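Local coordinates for protein RPA0582 (Rhodopseudomonas palustris, PDB 3HHL) that is of unknown function but belongs to the DUF1330 family, with an alpha-beta fold whose copies pair through strands in the crystal, at the interface of chains A and B. Numbering follows the deposited sequence. Chains: chain A, RPA0582; chain B, RPA0582.

Contact 1: the interface of chains A and B. Residues chain A 75-78, 87; chain B 127-129.
B:Arg128 and B:Ile127, on strand 124-131 of chain B, lie against A:Glu76 and A:Leu77 of strand 71-78, and the two strands pair in antiparallel fashion. B:Arg128 uses both its backbone and its side chain. Its amide N gives a hydrogen bond of 2.8 Å to A:Leu77 O. In return its own carbonyl O takes the amide N of A:Glu76 at 2.8 Å, with a weaker bond from A:Leu77 N. With CG opposite the backbone N (chi1 -179°) and the chain stretched as far as NE, the arginine runs out along the strand surface until its guanidinium meets the carboxylate of A:Glu76. The salt bridge joins NE of B:Arg128 to OE1 of A:Glu76 at 2.9 Å. OE1 sits at the edge of the guanidinium, within its plane, whereas the carboxylate is met from above its own plane, the two flat groups being turned 74° apart. Alongside the charged pair the aliphatic parts also meet, CB of A:Glu76 lying 4.0 Å from CD of B:Arg128.

B:Ile127 points to the other side of the sheet. Its CG2 methyl meets the CD1 and CE1 side of the A:Phe75 ring, 3.7 Å from CD1, the two side chains crossing at about a right angle. The CG1 branch instead lies 3.9 Å from the selenium of selenomethionine A:Met78, whose bent chain brings the selenium and methyl alongside it. The site thus extends the sheet across the two subunits, backbone pairing being backed by a charged pair on one side and an apolar patch on the other, and so helps hold the pair of chains together in this crystal.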
ATOM      1  N   PHE A  75     -10.884   0.287  -1.659  1.00 29.27           N
ATOM      2  CA  PHE A  75     -10.630   0.725  -0.308  1.00 28.08           C
ATOM      3  C   PHE A  75     -11.879   0.615   0.483  1.00 28.64           C
ATOM      4  O   PHE A  75     -12.906   1.048   0.017  1.00 29.64           O
ATOM      5  CB  PHE A  75     -10.163   2.157  -0.344  1.00 27.27           C
ATOM      6  CG  PHE A  75      -9.909   2.742   0.979  1.00 27.54           C
ATOM      7  CD1 PHE A  75      -8.666   2.674   1.547  1.00 26.86           C
ATOM      8  CD2 PHE A  75     -10.918   3.407   1.667  1.00 28.65           C
ATOM      9  CE1 PHE A  75      -8.414   3.257   2.805  1.00 28.08           C
ATOM     10  CE2 PHE A  75     -10.667   3.973   2.926  1.00 28.34           C
ATOM     11  CZ  PHE A  75      -9.408   3.890   3.492  1.00 26.85           C
ATOM     12  N   GLU A  76     -11.801   0.013   1.675  1.00 29.27           N
ATOM     13  CA  GLU A  76     -12.944  -0.103   2.596  1.00 28.71           C
ATOM     14  C   GLU A  76     -12.713   0.536   3.970  1.00 28.44           C
ATOM     15  O   GLU A  76     -13.644   1.020   4.583  1.00 29.75           O
ATOM     16  CB  GLU A  76     -13.311  -1.597   2.766  1.00 29.29           C
ATOM     17  CG  GLU A  76     -13.948  -2.243   1.533  1.00 28.99           C
ATOM     18  CD  GLU A  76     -14.352  -3.712   1.706  1.00 28.58           C
ATOM     19  OE1 GLU A  76     -13.569  -4.492   2.299  1.00 28.32           O
ATOM     20  OE2 GLU A  76     -15.443  -4.103   1.187  1.00 27.46           O
ATOM     21  N   LEU A  77     -11.504   0.494   4.501  1.00 28.36           N
ATOM     22  CA  LEU A  77     -11.240   1.030   5.844  1.00 27.93           C
ATOM     23  C   LEU A  77      -9.766   1.215   6.101  1.00 28.78           C
ATOM     24  O   LEU A  77      -8.954   0.332   5.751  1.00 28.94           O
ATOM     25  CB  LEU A  77     -11.749   0.088   6.919  1.00 27.13           C
ATOM     26  CG  LEU A  77     -11.974   0.710   8.286  1.00 25.33           C
ATOM     27  CD1 LEU A  77     -13.203   1.564   8.183  1.00 21.35           C
ATOM     28  CD2 LEU A  77     -12.130  -0.362   9.379  1.00 23.46           C
HETATM   29  N   MSE A  78      -9.405   2.359   6.702  1.00 29.53           N
HETATM   30  CA  MSE A  78      -8.058   2.512   7.292  1.00 29.72           C
HETATM   31  C   MSE A  78      -8.128   1.943   8.712  1.00 29.59           C
HETATM   32  O   MSE A  78      -8.520   2.639   9.629  1.00 30.11           O
HETATM   33  CB  MSE A  78      -7.603   3.967   7.288  1.00 29.58           C
HETATM   34  CG  MSE A  78      -6.238   4.191   7.913  1.00 30.79           C
HETATM   35 SE   MSE A  78      -4.786   3.479   6.784  1.00 36.38          SE
HETATM   36  CE  MSE A  78      -5.149   4.470   5.165  1.00 32.13           C
ATOM     37  N   TRP A  87      -7.977   6.293   0.244  1.00 40.85           N
ATOM     38  CA  TRP A  87      -7.511   6.203  -1.115  1.00 39.20           C
ATOM     39  C   TRP A  87      -8.662   5.745  -1.983  1.00 38.55           C
ATOM     40  O   TRP A  87      -9.476   4.946  -1.556  1.00 38.64           O
ATOM     41  CB  TRP A  87      -6.359   5.222  -1.190  1.00 38.77           C
ATOM     42  CG  TRP A  87      -5.270   5.566  -0.267  1.00 36.68           C
ATOM     43  CD1 TRP A  87      -4.901   4.888   0.838  1.00 36.72           C
ATOM     44  CD2 TRP A  87      -4.389   6.675  -0.365  1.00 34.13           C
ATOM     45  NE1 TRP A  87      -3.823   5.498   1.445  1.00 34.74           N
ATOM     46  CE2 TRP A  87      -3.496   6.603   0.723  1.00 32.86           C
ATOM     47  CE3 TRP A  87      -4.249   7.710  -1.277  1.00 33.85           C
ATOM     48  CZ2 TRP A  87      -2.523   7.542   0.947  1.00 31.63           C
ATOM     49  CZ3 TRP A  87      -3.262   8.640  -1.068  1.00 33.38           C
ATOM     50  CH2 TRP A  87      -2.420   8.563   0.046  1.00 32.60           C
TER
ATOM     51  N   ILE B 127      -4.595  -1.389   5.744  1.00 33.14           N
ATOM     52  CA  ILE B 127      -5.650  -0.919   4.865  1.00 33.24           C
ATOM     53  C   ILE B 127      -6.522  -2.084   4.467  1.00 33.57           C
ATOM     54  O   ILE B 127      -6.019  -3.095   3.963  1.00 33.83           O
ATOM     55  CB  ILE B 127      -5.057  -0.277   3.607  1.00 33.52           C
ATOM     56  CG1 ILE B 127      -4.020   0.803   4.024  1.00 34.06           C
ATOM     57  CG2 ILE B 127      -6.159   0.292   2.735  1.00 30.01           C
ATOM     58  CD1 ILE B 127      -3.346   1.516   2.863  1.00 33.73           C
ATOM     59  N   ARG B 128      -7.823  -1.946   4.691  1.00 33.63           N
ATOM     60  CA  ARG B 128      -8.738  -3.000   4.361  1.00 34.11           C
ATOM     61  C   ARG B 128      -9.258  -2.772   2.962  1.00 34.65           C
ATOM     62  O   ARG B 128      -9.780  -1.690   2.695  1.00 34.26           O
ATOM     63  CB  ARG B 128      -9.903  -3.032   5.310  1.00 34.17           C
ATOM     64  CG  ARG B 128     -10.890  -4.161   4.984  1.00 34.81           C
ATOM     65  CD  ARG B 128     -12.162  -4.005   5.799  1.00 35.61           C
ATOM     66  NE  ARG B 128     -13.310  -4.568   5.137  1.00 34.68           N
ATOM     67  CZ  ARG B 128     -14.421  -4.950   5.732  1.00 33.70           C
ATOM     68  NH1 ARG B 128     -14.562  -4.836   7.033  1.00 35.60           N
ATOM     69  NH2 ARG B 128     -15.403  -5.458   5.003  1.00 35.74           N
ATOM     70  N   LEU B 129      -9.140  -3.797   2.092  1.00 34.39           N
ATOM     71  CA  LEU B 129      -9.659  -3.713   0.727  1.00 34.13           C
ATOM     72  C   LEU B 129     -10.516  -4.896   0.331  1.00 34.61           C
ATOM     73  O   LEU B 129     -10.305  -6.004   0.809  1.00 34.54           O
ATOM     74  CB  LEU B 129      -8.509  -3.605  -0.261  1.00 34.15           C
ATOM     75  CG  LEU B 129      -7.518  -2.465   0.043  1.00 34.35           C
ATOM     76  CD1 LEU B 129      -6.196  -3.063   0.506  1.00 30.34           C
ATOM     77  CD2 LEU B 129      -7.314  -1.513  -1.128  1.00 30.85           C
TER

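Contact 2: the interface of chains A and B. Residues chain A 124-127; chain B 78, 80-82, 85.
A:Leu126 and B:Ile80 form the close-packed part of this antiparallel strand contact. The amide N of A:Leu126 donates to B:Ile80 O at 2.9 Å, and the N of B:Ile80 returns a bond to A:Leu126 O at 3.2 Å. Their side chains slant across one another, with CB of A:Leu126 3.7 Å from CB of B:Ile80 and the outer CD2 methyl of the leucine meeting CD1 of the isoleucine. On the opposite side of the strand lies selenomethionine B:Met78; its selenium touches both A:Ile127 CG1 (4.0 Å) and the CD methylene of A:Arg125 (3.9 Å).

Beyond it the contact turns polar, and its outer end is held less firmly. A:Arg125 turns at chi2 (-67°), which carries its guanidinium towards B:Glu85. There NE meets the carboxylate OE1 of B:Glu85 at 3.0 Å on the syn side, somewhat out of the carboxylate plane but in the guanidinium plane, and forms a salt bridge; farther out, the bond from NH2 to OE2 is weak. B:Pro82 covers one face of the guanidinium near its rim, its CD 3.8 Å from CZ of A:Arg125. A leucine in place of A:Arg125 would probably leave the carboxylate of B:Glu85 without its charged mate across the interface and deprive B:Pro82 of the flat group it covers. The rotation of the guanidinium is further fixed from within chain A: NH1 of A:Arg125 reaches back to the backbone O of A:Ser124 at 2.8 Å, the acceptor lying in the guanidinium plane while the donor stands well above the carbonyl plane.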
ATOM      1  N   SER A 124      -1.058  11.106  -3.416  1.00 33.45           N
ATOM      2  CA  SER A 124      -0.797   9.730  -3.855  1.00 32.59           C
ATOM      3  C   SER A 124       0.483   9.224  -3.279  1.00 31.93           C
ATOM      4  O   SER A 124       1.298   9.994  -2.831  1.00 31.83           O
ATOM      5  CB  SER A 124      -0.660   9.658  -5.377  1.00 32.41           C
ATOM      6  OG  SER A 124       0.420  10.485  -5.836  1.00 32.55           O
ATOM      7  N   ARG A 125       0.646   7.923  -3.326  1.00 31.81           N
ATOM      8  CA  ARG A 125       1.917   7.296  -3.069  1.00 32.70           C
ATOM      9  C   ARG A 125       2.214   6.372  -4.194  1.00 32.29           C
ATOM     10  O   ARG A 125       1.300   5.816  -4.761  1.00 32.51           O
ATOM     11  CB  ARG A 125       1.865   6.504  -1.774  1.00 32.86           C
ATOM     12  CG  ARG A 125       1.559   7.344  -0.613  1.00 34.12           C
ATOM     13  CD  ARG A 125       2.698   8.296  -0.334  1.00 36.08           C
ATOM     14  NE  ARG A 125       2.404   9.018   0.894  1.00 38.46           N
ATOM     15  CZ  ARG A 125       1.672  10.131   0.975  1.00 39.37           C
ATOM     16  NH1 ARG A 125       1.153  10.707  -0.105  1.00 38.96           N
ATOM     17  NH2 ARG A 125       1.479  10.694   2.158  1.00 38.97           N
ATOM     18  N   LEU A 126       3.488   6.224  -4.532  1.00 32.83           N
ATOM     19  CA  LEU A 126       3.901   5.263  -5.555  1.00 33.14           C
ATOM     20  C   LEU A 126       5.143   4.634  -5.013  1.00 33.31           C
ATOM     21  O   LEU A 126       6.201   5.260  -4.993  1.00 33.69           O
ATOM     22  CB  LEU A 126       4.172   5.958  -6.895  1.00 33.64           C
ATOM     23  CG  LEU A 126       4.485   5.078  -8.108  1.00 34.27           C
ATOM     24  CD1 LEU A 126       3.348   4.209  -8.371  1.00 34.64           C
ATOM     25  CD2 LEU A 126       4.784   5.915  -9.335  1.00 32.97           C
ATOM     26  N   ILE A 127       4.993   3.396  -4.554  1.00 33.47           N
ATOM     27  CA  ILE A 127       6.032   2.676  -3.838  1.00 32.96           C
ATOM     28  C   ILE A 127       6.596   1.613  -4.737  1.00 33.26           C
ATOM     29  O   ILE A 127       5.850   0.799  -5.255  1.00 32.89           O
ATOM     30  CB  ILE A 127       5.448   1.998  -2.607  1.00 33.30           C
ATOM     31  CG1 ILE A 127       4.618   3.046  -1.808  1.00 32.63           C
ATOM     32  CG2 ILE A 127       6.583   1.338  -1.813  1.00 29.20           C
ATOM     33  CD1 ILE A 127       4.064   2.565  -0.464  1.00 31.97           C
TER
HETATM   34  N   MSE B  78      10.386   5.224  -2.456  1.00 30.77           N
HETATM   35  CA  MSE B  78       9.170   6.037  -2.467  1.00 30.64           C
HETATM   36  C   MSE B  78       9.324   6.960  -3.680  1.00 30.16           C
HETATM   37  O   MSE B  78       9.914   8.021  -3.571  1.00 29.64           O
HETATM   38  CB  MSE B  78       9.018   6.832  -1.173  1.00 30.91           C
HETATM   39  CG  MSE B  78       7.789   7.721  -1.137  1.00 31.47           C
HETATM   40 SE   MSE B  78       6.180   6.642  -0.959  1.00 35.02          SE
HETATM   41  CE  MSE B  78       6.623   5.577   0.590  1.00 32.42           C
ATOM     42  N   ILE B  80       6.824   8.362  -5.623  1.00 30.47           N
ATOM     43  CA  ILE B  80       5.962   9.513  -5.368  1.00 30.61           C
ATOM     44  C   ILE B  80       5.518   9.474  -3.913  1.00 31.51           C
ATOM     45  O   ILE B  80       4.981   8.488  -3.427  1.00 31.40           O
ATOM     46  CB  ILE B  80       4.711   9.581  -6.278  1.00 30.39           C
ATOM     47  CG1 ILE B  80       5.096   9.738  -7.750  1.00 28.95           C
ATOM     48  CG2 ILE B  80       3.836  10.785  -5.861  1.00 29.41           C
ATOM     49  CD1 ILE B  80       3.947   9.577  -8.727  1.00 26.17           C
ATOM     50  N   GLY B  81       5.752  10.568  -3.221  1.00 32.76           N
ATOM     51  CA  GLY B  81       5.460  10.644  -1.805  1.00 34.16           C
ATOM     52  C   GLY B  81       6.611  11.305  -1.116  1.00 35.42           C
ATOM     53  O   GLY B  81       7.602  11.636  -1.768  1.00 36.06           O
ATOM     54  N   PRO B  82       6.512  11.493   0.203  1.00 37.36           N
ATOM     55  CA  PRO B  82       7.601  12.109   1.008  1.00 38.47           C
ATOM     56  C   PRO B  82       8.746  11.154   1.252  1.00 40.02           C
ATOM     57  O   PRO B  82       8.478  10.002   1.474  1.00 40.13           O
ATOM     58  CB  PRO B  82       6.914  12.396   2.329  1.00 38.37           C
ATOM     59  CG  PRO B  82       5.786  11.388   2.433  1.00 38.06           C
ATOM     60  CD  PRO B  82       5.384  11.026   1.029  1.00 37.60           C
ATOM     61  N   GLU B  85       8.908   8.790   4.398  1.00 49.44           N
ATOM     62  CA  GLU B  85       8.100   7.575   4.398  1.00 48.72           C
ATOM     63  C   GLU B  85       8.919   6.432   3.841  1.00 47.30           C
ATOM     64  O   GLU B  85       9.461   6.517   2.758  1.00 47.22           O
ATOM     65  CB  GLU B  85       6.807   7.736   3.614  1.00 48.80           C
ATOM     66  CG  GLU B  85       5.614   7.785   4.504  1.00 50.87           C
ATOM     67  CD  GLU B  85       4.337   8.039   3.766  1.00 53.87           C
ATOM     68  OE1 GLU B  85       4.097   7.404   2.721  1.00 54.53           O
ATOM     69  OE2 GLU B  85       3.562   8.895   4.238  1.00 58.11           O
TER

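The centres of contact 1 and contact 2 lie about 17 Å apart, and their roles are exchanged. Chain A gives strand 71-78 to contact 1 and strand 124-128 to contact 2; chain B gives strand 124-131 to contact 1 and strands 77-78 and 80 to contact 2. A:Met78 with B:Ile127 and B:Met78 with A:Ile127 form the same bridge in both, while the neighbouring bridges and the arginine–glutamate pairs differ (B:Arg128 with A:Glu76, A:Arg125 with B:Glu85), making the sites approximate counterparts. Such reciprocal strand pairing is consistent with a dimer, although the structure alone does not establish one in solution.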